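Local atomic coordinates of capsid protein (Infectious hypodermal and hematopoietic necrosis virus, PDB entry 3N7X), a protein that builds the icosahedral shell of a shrimp-infecting brevidensovirus, with sixty copies of a beta-barrel subunit packed together and calcium bound where neighbouring subunits meet. Residues T52-F58 / C283-F289; N65-K69 / S185-Y190; K115-H121 / R208-H214. The contacts are given in a common frame with arbitrary orientation. Residue numbers count along the deposited sequence, not the author numbering.

How the interactions relate
Interactions 1 and 3 belong to one antiparallel sheet of the barrel. Strand 281-296 pairs with 45-59 in interaction 1 and strand 111-131 with 208-214 in interaction 3, and the two pairs join directly where Gln286 O and Asp288 N meet His121 N and Val119 O. Interaction 1 is the more completely buried: besides its ladder it has a phenyl-rich face, two cation-pi contacts and a calcium ligand. Interaction 3 has the same ladder chemistry, but one of its faces is partly open. Interaction 2, about 26 Å from interaction 1 between centres, joins two irregular loops at the periphery of the subunit, where it meets a neighbouring copy, through a single hydrogen bond and close packing.

Interaction 1: T52-F58 / C283-F289; sequences TRRYFEF and CRVQADF. With CA (calcium ion), chain B.
Phe56 is the middle of the apolar face: its CE2 rests 3.6 Å from Ala287 CB, and its CZ 3.6 Å from Phe289 CZ, the rings meeting rim to rim with planes at 79°. Val285 CG2 lies 3.9 Å from Phe56 CB, and Cys283 SG sits at the edge of the Phe58 ring. The backbones, neighbouring strands 45-59 and 281-296 of the parvovirus jelly roll, are extended and antiparallel, axes 4.6 Å apart at 153°, in unbroken register from Thr52-Phe289 to Phe58-Cys283. Thr52, Arg54, Phe56 and Phe58 form the hydrogen-bonded pairs, for example Arg54 N to Ala287 O at 2.8 Å and Val285 N to Phe56 O at 2.9 Å. The guanidinium of Arg54 lies over the Phe289 ring face, CZ 4.8 Å from the centroid (cation-pi), and NH2 hydrogen-bonds Leu81 O. On the other face Arg284 (chi1 t) holds CZ 3.9 Å from the Tyr55 ring centroid, while Tyr55 OH reaches Glu150 of a neighbouring subunit. Tyr55 O binds calcium at 2.4 Å; three waters (two held by Glu57), Gln176 O and Glu191 of that subunit complete the shell. The pair thus buries phenyl rings and offers charge and a metal ligand to the subunit interface.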
loop_
_atom_site.group_PDB
_atom_site.type_symbol
_atom_site.label_atom_id
_atom_site.label_comp_id
_atom_site.label_asym_id
_atom_site.label_seq_id
_atom_site.Cartn_x
_atom_site.Cartn_y
_atom_site.Cartn_z
ATOM N N THR A 52 26.716 -66.597 -59.798
ATOM C CA THR A 52 27.586 -66.847 -60.940
ATOM C C THR A 52 27.568 -65.660 -61.904
ATOM O O THR A 52 26.728 -64.769 -61.782
ATOM C CB THR A 52 27.171 -68.129 -61.703
ATOM O OG1 THR A 52 28.214 -68.498 -62.617
ATOM C CG2 THR A 52 25.875 -67.901 -62.486
ATOM N N ARG A 53 28.500 -65.649 -62.857
ATOM C CA ARG A 53 28.577 -64.572 -63.840
ATOM C C ARG A 53 28.759 -65.179 -65.230
ATOM O O ARG A 53 29.443 -66.186 -65.381
ATOM C CB ARG A 53 29.753 -63.644 -63.527
ATOM C CG ARG A 53 29.937 -63.305 -62.052
ATOM C CD ARG A 53 31.020 -62.246 -61.903
ATOM N NE ARG A 53 31.507 -62.098 -60.536
ATOM C CZ ARG A 53 32.448 -62.863 -59.988
ATOM N NH1 ARG A 53 33.007 -63.838 -60.689
ATOM N NH2 ARG A 53 32.845 -62.636 -58.741
ATOM N N ARG A 54 28.163 -64.558 -66.245
ATOM C CA ARG A 54 28.255 -65.073 -67.610
ATOM C C ARG A 54 28.364 -63.974 -68.659
ATOM O O ARG A 54 28.111 -62.801 -68.369
ATOM C CB ARG A 54 27.023 -65.929 -67.910
ATOM C CG ARG A 54 26.924 -67.124 -67.000
ATOM C CD ARG A 54 25.607 -67.856 -67.088
ATOM N NE ARG A 54 25.660 -69.020 -66.206
ATOM C CZ ARG A 54 24.603 -69.708 -65.782
ATOM N NH1 ARG A 54 23.377 -69.362 -66.157
ATOM N NH2 ARG A 54 24.779 -70.735 -64.960
ATOM N N TYR A 55 28.758 -64.360 -69.873
ATOM C CA TYR A 55 28.849 -63.419 -70.986
ATOM C C TYR A 55 27.755 -63.806 -71.968
ATOM O O TYR A 55 27.604 -64.990 -72.295
ATOM C CB TYR A 55 30.171 -63.526 -71.751
ATOM C CG TYR A 55 31.440 -63.196 -71.007
ATOM C CD1 TYR A 55 31.552 -62.044 -70.231
ATOM C CD2 TYR A 55 32.562 -64.015 -71.137
ATOM C CE1 TYR A 55 32.756 -61.718 -69.603
ATOM C CE2 TYR A 55 33.765 -63.698 -70.520
ATOM C CZ TYR A 55 33.859 -62.551 -69.755
ATOM O OH TYR A 55 35.060 -62.249 -69.155
ATOM N N PHE A 56 27.000 -62.818 -72.438
ATOM C CA PHE A 56 25.950 -63.063 -73.419
ATOM C C PHE A 56 26.205 -62.174 -74.631
ATOM O O PHE A 56 26.706 -61.050 -74.492
ATOM C CB PHE A 56 24.562 -62.727 -72.859
ATOM C CG PHE A 56 24.078 -63.666 -71.786
ATOM C CD1 PHE A 56 24.596 -64.951 -71.667
ATOM C CD2 PHE A 56 23.047 -63.278 -70.928
ATOM C CE1 PHE A 56 24.094 -65.837 -70.711
ATOM C CE2 PHE A 56 22.535 -64.155 -69.970
ATOM C CZ PHE A 56 23.060 -65.438 -69.861
ATOM N N GLU A 57 25.873 -62.681 -75.816
ATOM C CA GLU A 57 26.033 -61.911 -77.045
ATOM C C GLU A 57 24.691 -61.909 -77.761
ATOM O O GLU A 57 23.930 -62.871 -77.664
ATOM C CB GLU A 57 27.097 -62.524 -77.959
ATOM C CG GLU A 57 28.492 -62.604 -77.368
ATOM C CD GLU A 57 28.681 -63.829 -76.490
ATOM O OE1 GLU A 57 28.194 -64.912 -76.882
ATOM O OE2 GLU A 57 29.321 -63.716 -75.418
ATOM N N PHE A 58 24.405 -60.834 -78.484
ATOM C CA PHE A 58 23.140 -60.717 -79.197
ATOM C C PHE A 58 23.303 -60.001 -80.526
ATOM O O PHE A 58 24.189 -59.158 -80.681
ATOM C CB PHE A 58 22.140 -59.893 -78.384
ATOM C CG PHE A 58 21.836 -60.447 -77.026
ATOM C CD1 PHE A 58 20.981 -61.534 -76.878
ATOM C CD2 PHE A 58 22.385 -59.860 -75.886
ATOM C CE1 PHE A 58 20.672 -62.028 -75.615
ATOM C CE2 PHE A 58 22.084 -60.346 -74.619
ATOM C CZ PHE A 58 21.225 -61.432 -74.481
ATOM N N CYS A 283 26.079 -57.115 -79.721
ATOM C CA CYS A 283 26.665 -56.625 -78.486
ATOM C C CYS A 283 26.933 -57.772 -77.531
ATOM O O CYS A 283 26.404 -58.874 -77.695
ATOM C CB CYS A 283 25.727 -55.629 -77.815
ATOM S SG CYS A 283 24.301 -56.412 -77.033
ATOM N N ARG A 284 27.767 -57.502 -76.536
ATOM C CA ARG A 284 28.104 -58.481 -75.514
ATOM C C ARG A 284 27.906 -57.819 -74.165
ATOM O O ARG A 284 28.306 -56.673 -73.959
ATOM C CB ARG A 284 29.555 -58.930 -75.642
ATOM C CG ARG A 284 30.126 -59.572 -74.377
ATOM C CD ARG A 284 31.527 -60.013 -74.687
ATOM N NE ARG A 284 32.361 -60.404 -73.552
ATOM C CZ ARG A 284 32.682 -59.614 -72.537
ATOM N NH1 ARG A 284 32.225 -58.376 -72.475
ATOM N NH2 ARG A 284 33.534 -60.041 -71.623
ATOM N N VAL A 285 27.291 -58.544 -73.245
ATOM C CA VAL A 285 27.047 -58.006 -71.917
ATOM C C VAL A 285 27.492 -59.013 -70.875
ATOM O O VAL A 285 27.767 -60.168 -71.195
ATOM C CB VAL A 285 25.538 -57.720 -71.686
ATOM C CG1 VAL A 285 25.002 -56.807 -72.774
ATOM C CG2 VAL A 285 24.761 -59.027 -71.650
ATOM N N GLN A 286 27.577 -58.561 -69.630
ATOM C CA GLN A 286 27.926 -59.443 -68.530
ATOM C C GLN A 286 26.605 -59.663 -67.811
ATOM O O GLN A 286 25.810 -58.733 -67.665
ATOM C CB GLN A 286 28.925 -58.790 -67.574
ATOM C CG GLN A 286 29.390 -59.747 -66.486
ATOM C CD GLN A 286 30.345 -59.110 -65.498
ATOM O OE1 GLN A 286 31.258 -58.379 -65.882
ATOM N NE2 GLN A 286 30.149 -59.399 -64.214
ATOM N N ALA A 287 26.354 -60.889 -67.378
ATOM C CA ALA A 287 25.112 -61.186 -66.688
ATOM C C ALA A 287 25.401 -61.885 -65.371
ATOM O O ALA A 287 25.969 -62.977 -65.351
ATOM C CB ALA A 287 24.225 -62.057 -67.568
ATOM N N ASP A 288 25.018 -61.246 -64.272
ATOM C CA ASP A 288 25.239 -61.817 -62.952
ATOM C C ASP A 288 23.941 -62.443 -62.450
ATOM O O ASP A 288 22.882 -61.810 -62.474
ATOM C CB ASP A 288 25.751 -60.737 -61.993
ATOM C CG ASP A 288 27.090 -60.139 -62.444
ATOM O OD1 ASP A 288 27.834 -60.821 -63.192
ATOM O OD2 ASP A 288 27.406 -58.994 -62.041
ATOM N N PHE A 289 24.038 -63.697 -62.011
ATOM C CA PHE A 289 22.891 -64.464 -61.533
ATOM C C PHE A 289 22.969 -64.799 -60.062
ATOM O O PHE A 289 24.057 -64.967 -59.510
ATOM C CB PHE A 289 22.795 -65.798 -62.276
ATOM C CG PHE A 289 22.454 -65.674 -63.728
ATOM C CD1 PHE A 289 21.185 -66.018 -64.186
ATOM C CD2 PHE A 289 23.408 -65.244 -64.648
ATOM C CE1 PHE A 289 20.869 -65.940 -65.546
ATOM C CE2 PHE A 289 23.104 -65.160 -66.007
ATOM C CZ PHE A 289 21.832 -65.510 -66.457
HETATM CA CA CA B . 28.234 -67.247 -72.891
HETATM O O HOH W 1 29.849 -66.125 -74.290
HETATM O O HOH W 2 27.233 -66.585 -74.947
HETATM O O HOH W 3 27.601 -68.024 -70.696
#

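Interaction 2: N65-K69 / S185-Y190; sequences NFDGK and STAANY
Tyr190, Lys69 and Ala187 give up the most surface where these irregular loops meet. Tyr190 lies against the backbone of 65-69, its CA 3.3 Å from Asp67 C, and its CB touches Phe66 CB at 3.6 Å; with chi1 p its ring runs nearly parallel to that of Phe66 (15°), but slid so far, 5.9 Å between centroids, that the two barely overlap. Ala187 is the centre of an inverse gamma turn (phi/psi -79/80), which presents its O to Gly68 N at 2.9 Å, the one hydrogen bond between the loops. Lys69 extends fully (mttt) past this carbonyl, CG 3.4 Å from Ala187 O and CE 3.3 Å from Ser185 O. In an Asx turn Asp67 OD1 accepts from Lys69 N at 2.7 Å. At Gly68 a CB would clash with Asn189 O. Lys69 leads into strand 70-74, which pairs with strand 179-182; 185-190 follows that strand and leads to helix 192-196, where Asn189 OD1 caps the N of Glu191, a calcium ligand, and Tyr190 meets Tyr55 of a neighbouring subunit.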
loop_
_atom_site.group_PDB
_atom_site.type_symbol
_atom_site.label_atom_id
_atom_site.label_comp_id
_atom_site.label_asym_id
_atom_site.label_seq_id
_atom_site.Cartn_x
_atom_site.Cartn_y
_atom_site.Cartn_z
ATOM N N ASN A 65 17.865 -60.980 -94.291
ATOM C CA ASN A 65 17.169 -59.720 -94.081
ATOM C C ASN A 65 16.383 -59.728 -92.783
ATOM O O ASN A 65 15.853 -60.762 -92.377
ATOM C CB ASN A 65 16.232 -59.432 -95.249
ATOM C CG ASN A 65 16.984 -59.108 -96.521
ATOM O OD1 ASN A 65 18.213 -59.008 -96.517
ATOM N ND2 ASN A 65 16.253 -58.934 -97.618
ATOM N N PHE A 66 16.309 -58.569 -92.136
ATOM C CA PHE A 66 15.586 -58.452 -90.879
ATOM C C PHE A 66 14.141 -58.896 -91.015
ATOM O O PHE A 66 13.508 -58.673 -92.045
ATOM C CB PHE A 66 15.563 -57.002 -90.381
ATOM C CG PHE A 66 16.915 -56.415 -90.097
ATOM C CD1 PHE A 66 17.900 -57.158 -89.447
ATOM C CD2 PHE A 66 17.182 -55.086 -90.422
ATOM C CE1 PHE A 66 19.131 -56.584 -89.120
ATOM C CE2 PHE A 66 18.410 -54.500 -90.097
ATOM C CZ PHE A 66 19.383 -55.248 -89.445
ATOM N N ASP A 67 13.625 -59.522 -89.965
ATOM C CA ASP A 67 12.223 -59.928 -89.911
ATOM C C ASP A 67 11.825 -59.857 -88.438
ATOM O O ASP A 67 12.644 -59.499 -87.592
ATOM C CB ASP A 67 12.006 -61.345 -90.472
ATOM C CG ASP A 67 12.678 -62.423 -89.645
ATOM O OD1 ASP A 67 12.523 -62.434 -88.399
ATOM O OD2 ASP A 67 13.353 -63.279 -90.253
ATOM N N GLY A 68 10.577 -60.181 -88.127
ATOM C CA GLY A 68 10.146 -60.134 -86.743
ATOM C C GLY A 68 9.686 -61.495 -86.267
ATOM O O GLY A 68 8.725 -61.600 -85.506
ATOM N N LYS A 69 10.385 -62.539 -86.697
ATOM C CA LYS A 69 10.016 -63.904 -86.338
ATOM C C LYS A 69 10.593 -64.445 -85.029
ATOM O O LYS A 69 9.932 -65.224 -84.339
ATOM C CB LYS A 69 10.399 -64.846 -87.479
ATOM C CG LYS A 69 9.773 -64.486 -88.809
ATOM C CD LYS A 69 10.274 -65.406 -89.914
ATOM C CE LYS A 69 9.608 -65.090 -91.243
ATOM N NZ LYS A 69 10.171 -65.908 -92.353
ATOM N N SER A 185 6.107 -66.898 -86.696
ATOM C CA SER A 185 6.658 -67.563 -87.873
ATOM C C SER A 185 6.362 -66.853 -89.192
ATOM O O SER A 185 7.119 -66.990 -90.150
ATOM C CB SER A 185 6.148 -69.003 -87.945
ATOM O OG SER A 185 4.735 -69.029 -88.020
ATOM N N THR A 186 5.275 -66.086 -89.242
ATOM C CA THR A 186 4.906 -65.382 -90.471
ATOM C C THR A 186 5.274 -63.899 -90.491
ATOM O O THR A 186 4.898 -63.180 -91.418
ATOM C CB THR A 186 3.385 -65.482 -90.732
ATOM O OG1 THR A 186 2.667 -64.782 -89.701
ATOM C CG2 THR A 186 2.947 -66.939 -90.756
ATOM N N ALA A 187 6.010 -63.442 -89.481
ATOM C CA ALA A 187 6.390 -62.034 -89.392
ATOM C C ALA A 187 7.550 -61.605 -90.285
ATOM O O ALA A 187 8.690 -61.483 -89.832
ATOM C CB ALA A 187 6.698 -61.676 -87.949
ATOM N N ALA A 188 7.259 -61.364 -91.555
ATOM C CA ALA A 188 8.293 -60.918 -92.473
ATOM C C ALA A 188 8.674 -59.491 -92.073
ATOM O O ALA A 188 9.835 -59.095 -92.175
ATOM C CB ALA A 188 7.773 -60.947 -93.905
ATOM N N ASN A 189 7.679 -58.728 -91.619
ATOM C CA ASN A 189 7.877 -57.346 -91.184
ATOM C C ASN A 189 8.687 -57.301 -89.887
ATOM O O ASN A 189 8.199 -57.696 -88.823
ATOM C CB ASN A 189 6.519 -56.671 -90.977
ATOM C CG ASN A 189 6.628 -55.352 -90.242
ATOM O OD1 ASN A 189 7.619 -54.633 -90.374
ATOM N ND2 ASN A 189 5.603 -55.019 -89.472
ATOM N N TYR A 190 9.920 -56.804 -89.976
ATOM C CA TYR A 190 10.795 -56.755 -88.811
ATOM C C TYR A 190 10.323 -55.829 -87.695
ATOM O O TYR A 190 10.847 -55.891 -86.583
ATOM C CB TYR A 190 12.225 -56.389 -89.235
ATOM C CG TYR A 190 12.474 -54.914 -89.444
ATOM C CD1 TYR A 190 11.659 -54.157 -90.286
ATOM C CD2 TYR A 190 13.539 -54.274 -88.805
ATOM C CE1 TYR A 190 11.898 -52.799 -90.487
ATOM C CE2 TYR A 190 13.792 -52.915 -88.998
ATOM C CZ TYR A 190 12.968 -52.182 -89.839
ATOM O OH TYR A 190 13.207 -50.839 -90.030
#

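Interaction 3: K115-H121 / R208-H214; sequences KAGVVMH and RKAYTIH
Six backbone hydrogen bonds, in pairs at Ala116-Ile213, Val118-Tyr211 and Met120-Lys209, zip these strands into an antiparallel ladder of the jelly-roll barrel characteristic of parvovirus capsid proteins. Val118 N to Tyr211 O, Met120 N to Lys209 O and Lys209 N to Met120 O are each 2.8 Å; Tyr211 N to Val118 O is 2.9 Å. The axes run 4.5 Å apart at 170°, so the strands lie almost exactly antiparallel. Glu201, on strand 199-203, takes a salt bridge from Lys209 NZ and a hydrogen bond from Tyr211 OH, while the far edge of 115-121 pairs with strand 281-296. At one end the guanidinium of Arg208 lies flat on the His121 ring, centres 4.7 Å apart and planes at 24°, with NH1 bonded to Arg36 O of another subunit. At the opposite end Lys115, all trans, lays CG over the His214 ring, 4.2 Å from its centroid, a CH-pi contact. Between these ends, on the same face, Val119 CG2 packs on Ala210 CB at 3.9 Å. The reverse face is largely apolar: Ala116 CB meets Ile213 CG2 at 4.0 Å, and Met120 (chi1 m) sets CE 4.1 Å from Tyr211 CE2, at the ring edge. The strands draw closest at Gly117 and Thr212, CA atoms 3.9 Å apart, where Gly117 CA comes within 3.1 Å of Tyr211 O and a CB would strike both that oxygen and Thr212 CG2.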
loop_
_atom_site.group_PDB
_atom_site.type_symbol
_atom_site.label_atom_id
_atom_site.label_comp_id
_atom_site.label_asym_id
_atom_site.label_seq_id
_atom_site.Cartn_x
_atom_site.Cartn_y
_atom_site.Cartn_z
ATOM N N LYS A 115 14.045 -66.004 -53.703
ATOM C CA LYS A 115 14.264 -64.964 -54.688
ATOM C C LYS A 115 15.375 -65.393 -55.642
ATOM O O LYS A 115 16.263 -66.163 -55.274
ATOM C CB LYS A 115 14.651 -63.683 -53.949
ATOM C CG LYS A 115 14.704 -62.430 -54.780
ATOM C CD LYS A 115 15.148 -61.239 -53.928
ATOM C CE LYS A 115 15.204 -59.951 -54.758
ATOM N NZ LYS A 115 15.760 -58.777 -54.011
ATOM N N ALA A 116 15.314 -64.910 -56.874
ATOM C CA ALA A 116 16.328 -65.225 -57.868
ATOM C C ALA A 116 16.274 -64.137 -58.926
ATOM O O ALA A 116 15.268 -63.433 -59.049
ATOM C CB ALA A 116 16.061 -66.583 -58.489
ATOM N N GLY A 117 17.354 -63.986 -59.685
ATOM C CA GLY A 117 17.353 -62.965 -60.710
ATOM C C GLY A 117 18.670 -62.757 -61.424
ATOM O O GLY A 117 19.654 -63.464 -61.184
ATOM N N VAL A 118 18.676 -61.766 -62.307
ATOM C CA VAL A 118 19.850 -61.430 -63.089
ATOM C C VAL A 118 19.982 -59.937 -63.234
ATOM O O VAL A 118 19.005 -59.190 -63.115
ATOM C CB VAL A 118 19.753 -61.984 -64.517
ATOM C CG1 VAL A 118 21.088 -61.842 -65.235
ATOM C CG2 VAL A 118 19.334 -63.415 -64.468
ATOM N N VAL A 119 21.207 -59.518 -63.499
ATOM C CA VAL A 119 21.505 -58.125 -63.738
ATOM C C VAL A 119 22.449 -58.137 -64.922
ATOM O O VAL A 119 23.521 -58.734 -64.854
ATOM C CB VAL A 119 22.233 -57.457 -62.556
ATOM C CG1 VAL A 119 22.479 -55.991 -62.876
ATOM C CG2 VAL A 119 21.410 -57.579 -61.301
ATOM N N MET A 120 22.042 -57.513 -66.017
ATOM C CA MET A 120 22.908 -57.446 -67.181
ATOM C C MET A 120 23.508 -56.054 -67.175
ATOM O O MET A 120 22.807 -55.074 -66.906
ATOM C CB MET A 120 22.117 -57.674 -68.465
ATOM C CG MET A 120 21.506 -59.061 -68.567
ATOM S SD MET A 120 20.773 -59.375 -70.192
ATOM C CE MET A 120 19.333 -58.275 -70.162
ATOM N N HIS A 121 24.804 -55.965 -67.451
ATOM C CA HIS A 121 25.473 -54.677 -67.460
ATOM C C HIS A 121 26.710 -54.703 -68.342
ATOM O O HIS A 121 27.000 -55.705 -68.993
ATOM C CB HIS A 121 25.879 -54.282 -66.033
ATOM C CG HIS A 121 26.867 -55.216 -65.396
ATOM N ND1 HIS A 121 26.489 -56.342 -64.694
ATOM C CD2 HIS A 121 28.222 -55.189 -65.356
ATOM C CE1 HIS A 121 27.567 -56.967 -64.247
ATOM N NE2 HIS A 121 28.631 -56.287 -64.636
ATOM N N ARG A 208 22.231 -50.814 -66.490
ATOM C CA ARG A 208 22.194 -52.014 -65.665
ATOM C C ARG A 208 20.731 -52.428 -65.762
ATOM O O ARG A 208 19.842 -51.617 -65.516
ATOM C CB ARG A 208 22.548 -51.724 -64.207
ATOM C CG ARG A 208 24.009 -51.418 -63.957
ATOM C CD ARG A 208 24.288 -51.279 -62.470
ATOM N NE ARG A 208 24.200 -52.557 -61.770
ATOM C CZ ARG A 208 25.179 -53.460 -61.726
ATOM N NH1 ARG A 208 26.336 -53.235 -62.347
ATOM N NH2 ARG A 208 25.006 -54.587 -61.049
ATOM N N LYS A 209 20.481 -53.671 -66.157
ATOM C CA LYS A 209 19.114 -54.157 -66.284
ATOM C C LYS A 209 18.928 -55.336 -65.356
ATOM O O LYS A 209 19.508 -56.406 -65.560
ATOM C CB LYS A 209 18.827 -54.568 -67.728
ATOM C CG LYS A 209 18.928 -53.419 -68.722
ATOM C CD LYS A 209 17.924 -52.318 -68.401
ATOM C CE LYS A 209 17.962 -51.220 -69.456
ATOM N NZ LYS A 209 16.961 -50.142 -69.205
ATOM N N ALA A 210 18.118 -55.132 -64.327
ATOM C CA ALA A 210 17.878 -56.173 -63.344
ATOM C C ALA A 210 16.471 -56.736 -63.416
ATOM O O ALA A 210 15.493 -55.993 -63.496
ATOM C CB ALA A 210 18.149 -55.631 -61.954
ATOM N N TYR A 211 16.386 -58.060 -63.388
ATOM C CA TYR A 211 15.106 -58.748 -63.434
ATOM C C TYR A 211 15.160 -59.811 -62.361
ATOM O O TYR A 211 16.141 -60.550 -62.257
ATOM C CB TYR A 211 14.900 -59.378 -64.810
ATOM C CG TYR A 211 14.988 -58.360 -65.923
ATOM C CD1 TYR A 211 13.931 -57.481 -66.180
ATOM C CD2 TYR A 211 16.160 -58.219 -66.671
ATOM C CE1 TYR A 211 14.045 -56.481 -67.152
ATOM C CE2 TYR A 211 16.283 -57.224 -67.641
ATOM C CZ TYR A 211 15.225 -56.359 -67.875
ATOM O OH TYR A 211 15.362 -55.365 -68.819
ATOM N N THR A 212 14.118 -59.872 -61.544
ATOM C CA THR A 212 14.084 -60.855 -60.475
ATOM C C THR A 212 12.744 -61.564 -60.425
ATOM O O THR A 212 11.778 -61.158 -61.069
ATOM C CB THR A 212 14.326 -60.202 -59.097
ATOM O OG1 THR A 212 13.209 -59.375 -58.769
ATOM C CG2 THR A 212 15.580 -59.348 -59.116
ATOM N N ILE A 213 12.701 -62.638 -59.653
ATOM C CA ILE A 213 11.484 -63.400 -59.488
ATOM C C ILE A 213 11.448 -63.893 -58.052
ATOM O O ILE A 213 12.474 -64.282 -57.495
ATOM C CB ILE A 213 11.445 -64.598 -60.458
ATOM C CG1 ILE A 213 10.192 -65.435 -60.200
ATOM C CG2 ILE A 213 12.701 -65.445 -60.294
ATOM C CD1 ILE A 213 9.950 -66.502 -61.247
ATOM N N HIS A 214 10.275 -63.833 -57.440
ATOM C CA HIS A 214 10.115 -64.309 -56.075
ATOM C C HIS A 214 9.243 -65.553 -56.160
ATOM O O HIS A 214 8.140 -65.508 -56.708
ATOM C CB HIS A 214 9.432 -63.260 -55.196
ATOM C CG HIS A 214 10.225 -62.000 -55.017
ATOM N ND1 HIS A 214 10.310 -61.025 -55.990
ATOM C CD2 HIS A 214 10.963 -61.554 -53.972
ATOM C CE1 HIS A 214 11.065 -60.032 -55.551
ATOM N NE2 HIS A 214 11.474 -60.328 -54.330
#